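Long-range contacts in YrbA (Sinorhizobium meliloti 2011, PDB 5NFM), which binds divalent metal cations, copper among them, through two conserved histidines and belongs to the BolA-like family: residues 9-14 / 51-57; 16-21 / 32-37. One frame throughout, in Å; residues are numbered along the deposited sequence.

Contact 1. Residues 9-14 / 51-57; sequences MIKAGI and MVYNALK
Where two helices must meet closely, small residues commonly occupy the crossing, and the packing of helix 5-13 against helix 45-56 in this BolA-like fold is a clear case. The axes of the segments 9-13 and 51-56 approach to 8.3 Å, with 106° between their N-to-C directions, so the helices cross steeply; the two segments bury 421 Å², both sides summed. In register, Met9 faces Leu56 (CA-CA 5.8 Å) and Gly13 faces Ala55 (CA-CA 4.7 Å). Met9, an mtp rotamer, swings its CE over the C-terminal end of the second helix, 3.2 Å from Leu56 O and 3.5 Å from Ala55 O, while its SD lies 3.9 Å from Leu56 CD1. Ile10 (mt) is buried, with CG1 3.6 Å from Leu56 CD2, CD1 4.0 Å from Val52 CG1 and its backbone CA 4.0 Å from Ala55 CB. Gly13, still helical at phi/psi -82/-25, puts CA 4.2 Å from Ala55 CB; a CB here would collide with that methyl, so the close approach demands glycine. Ile14 leaves helical geometry (-125/81) and, as an mt rotamer, reaches back with CD1 to Met51 O (3.9 Å) and Val52 CG2 (4.2 Å), and with CG1 to Ala55 CB (4.3 Å). Opposite, Lys57, at positive phi (58/31), is the first residue to leave helical phi/psi. No direct hydrogen bond joins the segments: one water donates to Met9 O (2.8 Å) and to Ala55 O (2.7 Å). The chemistry is therefore apolar fit plus one bridging water, consistent with small Gly13 and Ala55 permitting the close approach.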
# COMPACT_ATOMS: atom_id res chain seq x y z
N MET A 9 -4.42 -3.83 -6.27
CA MET A 9 -3.46 -4.87 -5.92
C MET A 9 -3.36 -5.03 -4.41
O MET A 9 -3.26 -6.16 -3.90
CB MET A 9 -2.10 -4.56 -6.54
CG MET A 9 -2.12 -4.68 -8.05
SD MET A 9 -0.47 -4.64 -8.74
CE MET A 9 0.04 -6.29 -8.22
N ILE A 10 -3.38 -3.93 -3.66
CA ILE A 10 -3.32 -4.04 -2.21
C ILE A 10 -4.54 -4.78 -1.69
O ILE A 10 -4.42 -5.67 -0.83
CB ILE A 10 -3.16 -2.65 -1.56
CG1 ILE A 10 -1.83 -2.03 -1.99
CG2 ILE A 10 -3.25 -2.78 -0.04
CD1 ILE A 10 -1.65 -0.57 -1.56
N LYS A 11 -5.73 -4.45 -2.20
CA LYS A 11 -6.93 -5.08 -1.68
C LYS A 11 -7.06 -6.54 -2.09
O LYS A 11 -7.65 -7.34 -1.35
CB LYS A 11 -8.15 -4.26 -2.07
CG LYS A 11 -8.14 -2.93 -1.32
CD LYS A 11 -9.29 -2.02 -1.67
CE LYS A 11 -10.61 -2.60 -1.23
NZ LYS A 11 -11.65 -1.53 -1.20
N ALA A 12 -6.50 -6.92 -3.25
CA ALA A 12 -6.48 -8.33 -3.62
C ALA A 12 -5.52 -9.11 -2.73
O ALA A 12 -5.82 -10.24 -2.33
CB ALA A 12 -6.07 -8.48 -5.09
N GLY A 13 -4.37 -8.52 -2.43
CA GLY A 13 -3.34 -9.23 -1.69
C GLY A 13 -3.55 -9.24 -0.19
O GLY A 13 -3.05 -10.15 0.50
N ILE A 14 -4.27 -8.25 0.34
CA ILE A 14 -4.53 -8.11 1.77
C ILE A 14 -6.05 -8.03 1.92
O ILE A 14 -6.62 -6.93 2.04
CB ILE A 14 -3.82 -6.89 2.38
CG1 ILE A 14 -2.32 -6.90 2.01
CG2 ILE A 14 -4.01 -6.88 3.89
CD1 ILE A 14 -1.54 -5.72 2.55
N MET A 51 4.23 -6.55 4.04
CA MET A 51 3.02 -7.13 3.47
C MET A 51 2.50 -6.30 2.30
O MET A 51 1.98 -6.85 1.32
CB MET A 51 1.94 -7.26 4.54
CG MET A 51 2.29 -8.29 5.60
SD MET A 51 1.05 -8.41 6.90
CE MET A 51 -0.31 -9.13 5.99
N VAL A 52 2.61 -4.97 2.38
CA VAL A 52 2.18 -4.12 1.28
C VAL A 52 3.10 -4.29 0.07
O VAL A 52 2.62 -4.43 -1.06
CB VAL A 52 2.06 -2.64 1.72
CG1 VAL A 52 1.60 -1.79 0.52
CG2 VAL A 52 1.08 -2.50 2.88
N TYR A 53 4.42 -4.29 0.28
CA TYR A 53 5.32 -4.54 -0.84
C TYR A 53 4.98 -5.88 -1.49
O TYR A 53 4.93 -5.99 -2.73
CB TYR A 53 6.80 -4.52 -0.41
CG TYR A 53 7.27 -3.20 0.16
CD1 TYR A 53 7.06 -2.00 -0.52
CD2 TYR A 53 7.96 -3.16 1.36
CE1 TYR A 53 7.50 -0.80 0.00
CE2 TYR A 53 8.40 -1.96 1.90
CZ TYR A 53 8.17 -0.78 1.22
OH TYR A 53 8.62 0.39 1.78
N ASN A 54 4.73 -6.91 -0.68
CA ASN A 54 4.39 -8.21 -1.25
C ASN A 54 3.15 -8.10 -2.15
O ASN A 54 3.10 -8.72 -3.22
CB ASN A 54 4.09 -9.23 -0.15
CG ASN A 54 5.32 -9.64 0.64
OD1 ASN A 54 6.46 -9.30 0.29
ND2 ASN A 54 5.08 -10.38 1.72
N ALA A 55 2.13 -7.36 -1.70
CA ALA A 55 0.88 -7.27 -2.45
C ALA A 55 1.07 -6.62 -3.82
O ALA A 55 0.33 -6.93 -4.75
CB ALA A 55 -0.16 -6.50 -1.63
N LEU A 56 2.05 -5.71 -3.95
CA LEU A 56 2.33 -5.10 -5.24
C LEU A 56 3.06 -6.03 -6.20
O LEU A 56 3.11 -5.73 -7.40
CB LEU A 56 3.07 -3.76 -5.08
CG LEU A 56 2.17 -2.51 -4.99
CD1 LEU A 56 1.48 -2.23 -6.33
CD2 LEU A 56 1.15 -2.61 -3.86
N LYS A 57 3.62 -7.14 -5.71
CA LYS A 57 4.10 -8.24 -6.54
C LYS A 57 5.16 -7.79 -7.54
O LYS A 57 5.30 -8.36 -8.62
CB LYS A 57 2.94 -9.00 -7.19
CG LYS A 57 2.11 -9.79 -6.16
CD LYS A 57 0.95 -10.53 -6.80
CE LYS A 57 0.04 -11.15 -5.74
NZ LYS A 57 0.67 -12.29 -5.02
O HOH W 1 -2.02 -8.30 -5.15

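Contact 2. Residues 16-21 / 32-37; sequences GARVTI and AAEVVA
Apolar residues on one face of a strand pair and mostly polar ones on the other are the usual mark of a sheet covered by helices on one side, and the antiparallel beta hairpin of strands 18-23 and 31-36 in this BolA-like protein illustrates it. The apolar centre lies on the face carrying Val19, Ile21, Ala33 and Val35, against which Ile10 of helix 5-13 packs. Here Ile21, an mm rotamer, brings CD1 to 3.4 Å from Ala33 CB, and Val35 CG1 lies 4.3 Å from Val19 CG2 and 3.9 Å from Ala17 CB. Both segments are extended, their axes at 168° with a closest approach of 4.7 Å. Val19-Val35 (CA-CA 4.7 Å) and Ile21-Ala33 (CA-CA 4.6 Å) are non-hydrogen-bonded pairs; Arg18-Val36 and Thr20-Glu34 (CA-CA 5.1 Å in both) are hydrogen-bonded. Each of the latter is joined by two hydrogen bonds: Arg18 N to Val36 O is 2.8 Å and Val36 N to Arg18 O 2.9 Å, while Thr20 N to Glu34 O and Glu34 N to Thr20 O are each 2.9 Å. CA-H...O contacts fill the gaps between, such as Val19 CA to Glu34 O at 3.3 Å. Gly16 (phi/psi 92/-7) precedes the strand in a conformation that calls for glycine. The other face is mostly polar (Arg18, Thr20, Glu34), buried Val36 being the exception. On it Thr20 CB lies 4.2 Å from Glu34 CB, and the Arg18 guanidinium lays one face over Val36, NH2 3.8 Å from CG1. At the polar edge a water sits 2.8 Å from Thr20 OG1 and donates to Glu34 O at 3.3 Å.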
# COMPACT_ATOMS: atom_id res chain seq x y z
N GLY A 16 -9.71 -7.54 2.90
CA GLY A 16 -10.31 -6.78 3.97
C GLY A 16 -9.67 -5.43 4.23
O GLY A 16 -10.19 -4.65 5.04
N ALA A 17 -8.56 -5.12 3.57
CA ALA A 17 -7.87 -3.86 3.82
C ALA A 17 -8.71 -2.67 3.35
O ALA A 17 -9.41 -2.73 2.35
CB ALA A 17 -6.53 -3.84 3.09
N ARG A 18 -8.58 -1.57 4.09
CA ARG A 18 -9.05 -0.26 3.66
C ARG A 18 -7.85 0.51 3.14
O ARG A 18 -6.82 0.60 3.82
CB ARG A 18 -9.68 0.51 4.82
CG ARG A 18 -10.89 -0.16 5.45
CD ARG A 18 -11.81 0.86 6.08
NE ARG A 18 -11.10 1.78 6.97
CZ ARG A 18 -10.90 1.58 8.27
NH1 ARG A 18 -11.38 0.49 8.87
NH2 ARG A 18 -10.23 2.48 8.98
N VAL A 19 -7.97 1.07 1.94
CA VAL A 19 -6.84 1.68 1.25
C VAL A 19 -7.22 3.09 0.83
O VAL A 19 -8.29 3.32 0.26
CB VAL A 19 -6.43 0.84 0.03
CG1 VAL A 19 -5.28 1.49 -0.71
CG2 VAL A 19 -6.08 -0.57 0.46
N THR A 20 -6.30 4.04 1.07
CA THR A 20 -6.42 5.41 0.61
C THR A 20 -5.14 5.75 -0.15
O THR A 20 -4.06 5.73 0.43
CB THR A 20 -6.57 6.36 1.81
OG1 THR A 20 -7.68 5.95 2.63
CG2 THR A 20 -6.76 7.81 1.37
N ILE A 21 -5.26 6.03 -1.45
CA ILE A 21 -4.11 6.32 -2.32
C ILE A 21 -4.16 7.80 -2.69
O ILE A 21 -5.19 8.26 -3.22
CB ILE A 21 -4.13 5.47 -3.61
CG1 ILE A 21 -4.14 3.96 -3.31
CG2 ILE A 21 -2.95 5.83 -4.53
CD1 ILE A 21 -2.99 3.48 -2.46
N ALA A 32 1.46 8.08 -2.19
CA ALA A 32 1.40 7.69 -0.80
C ALA A 32 0.16 6.81 -0.62
O ALA A 32 -0.87 7.03 -1.26
CB ALA A 32 1.33 8.90 0.13
N ALA A 33 0.28 5.80 0.23
CA ALA A 33 -0.81 4.87 0.51
C ALA A 33 -0.99 4.72 2.01
O ALA A 33 -0.01 4.49 2.73
CB ALA A 33 -0.54 3.49 -0.11
N GLU A 34 -2.24 4.81 2.46
CA GLU A 34 -2.62 4.38 3.80
C GLU A 34 -3.35 3.06 3.66
O GLU A 34 -4.27 2.94 2.85
CB GLU A 34 -3.51 5.40 4.50
CG GLU A 34 -3.86 4.93 5.90
CD GLU A 34 -4.62 5.95 6.69
OE1 GLU A 34 -5.02 6.99 6.12
OE2 GLU A 34 -4.82 5.70 7.89
N VAL A 35 -2.92 2.06 4.44
CA VAL A 35 -3.51 0.73 4.40
C VAL A 35 -3.85 0.34 5.83
O VAL A 35 -2.96 0.28 6.69
CB VAL A 35 -2.58 -0.31 3.76
CG1 VAL A 35 -3.30 -1.64 3.61
CG2 VAL A 35 -2.05 0.19 2.41
N VAL A 36 -5.13 0.05 6.07
CA VAL A 36 -5.63 -0.33 7.39
C VAL A 36 -6.17 -1.76 7.27
O VAL A 36 -7.05 -2.02 6.45
CB VAL A 36 -6.73 0.62 7.87
CG1 VAL A 36 -7.20 0.23 9.26
CG2 VAL A 36 -6.24 2.06 7.86
N ALA A 37 -5.63 -2.68 8.07
CA ALA A 37 -5.98 -4.09 7.92
C ALA A 37 -5.85 -4.79 9.26
O ALA A 37 -4.88 -4.58 9.99
CB ALA A 37 -5.07 -4.77 6.89
O HOH W 2 -7.08 3.76 4.33

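In the fold
Contact 2 is nested within the chain loop that contact 1 closes: helix 5-13 leads into strand 18-23, the hairpin returns along strand 31-36, and helix 45-56 then comes back to the first helix. The centres of the two contacts are about 10 Å apart, and they touch directly. Ile10 CG2 and Val19 CG2 lie 3.6 Å apart, while Ile14 CG2 is 3.8 Å from Ala37 CB. Both helices rest on the sheet: helix 5-13 touches its partner helix and strand 18-23, and helix 45-56 packs through Val52 on strand 67-72, which pairs with 31-36. Of the copper ligands, His30 immediately precedes strand 31-36, and His65 lies in the short helix 63-66 that leads into strand 67-72.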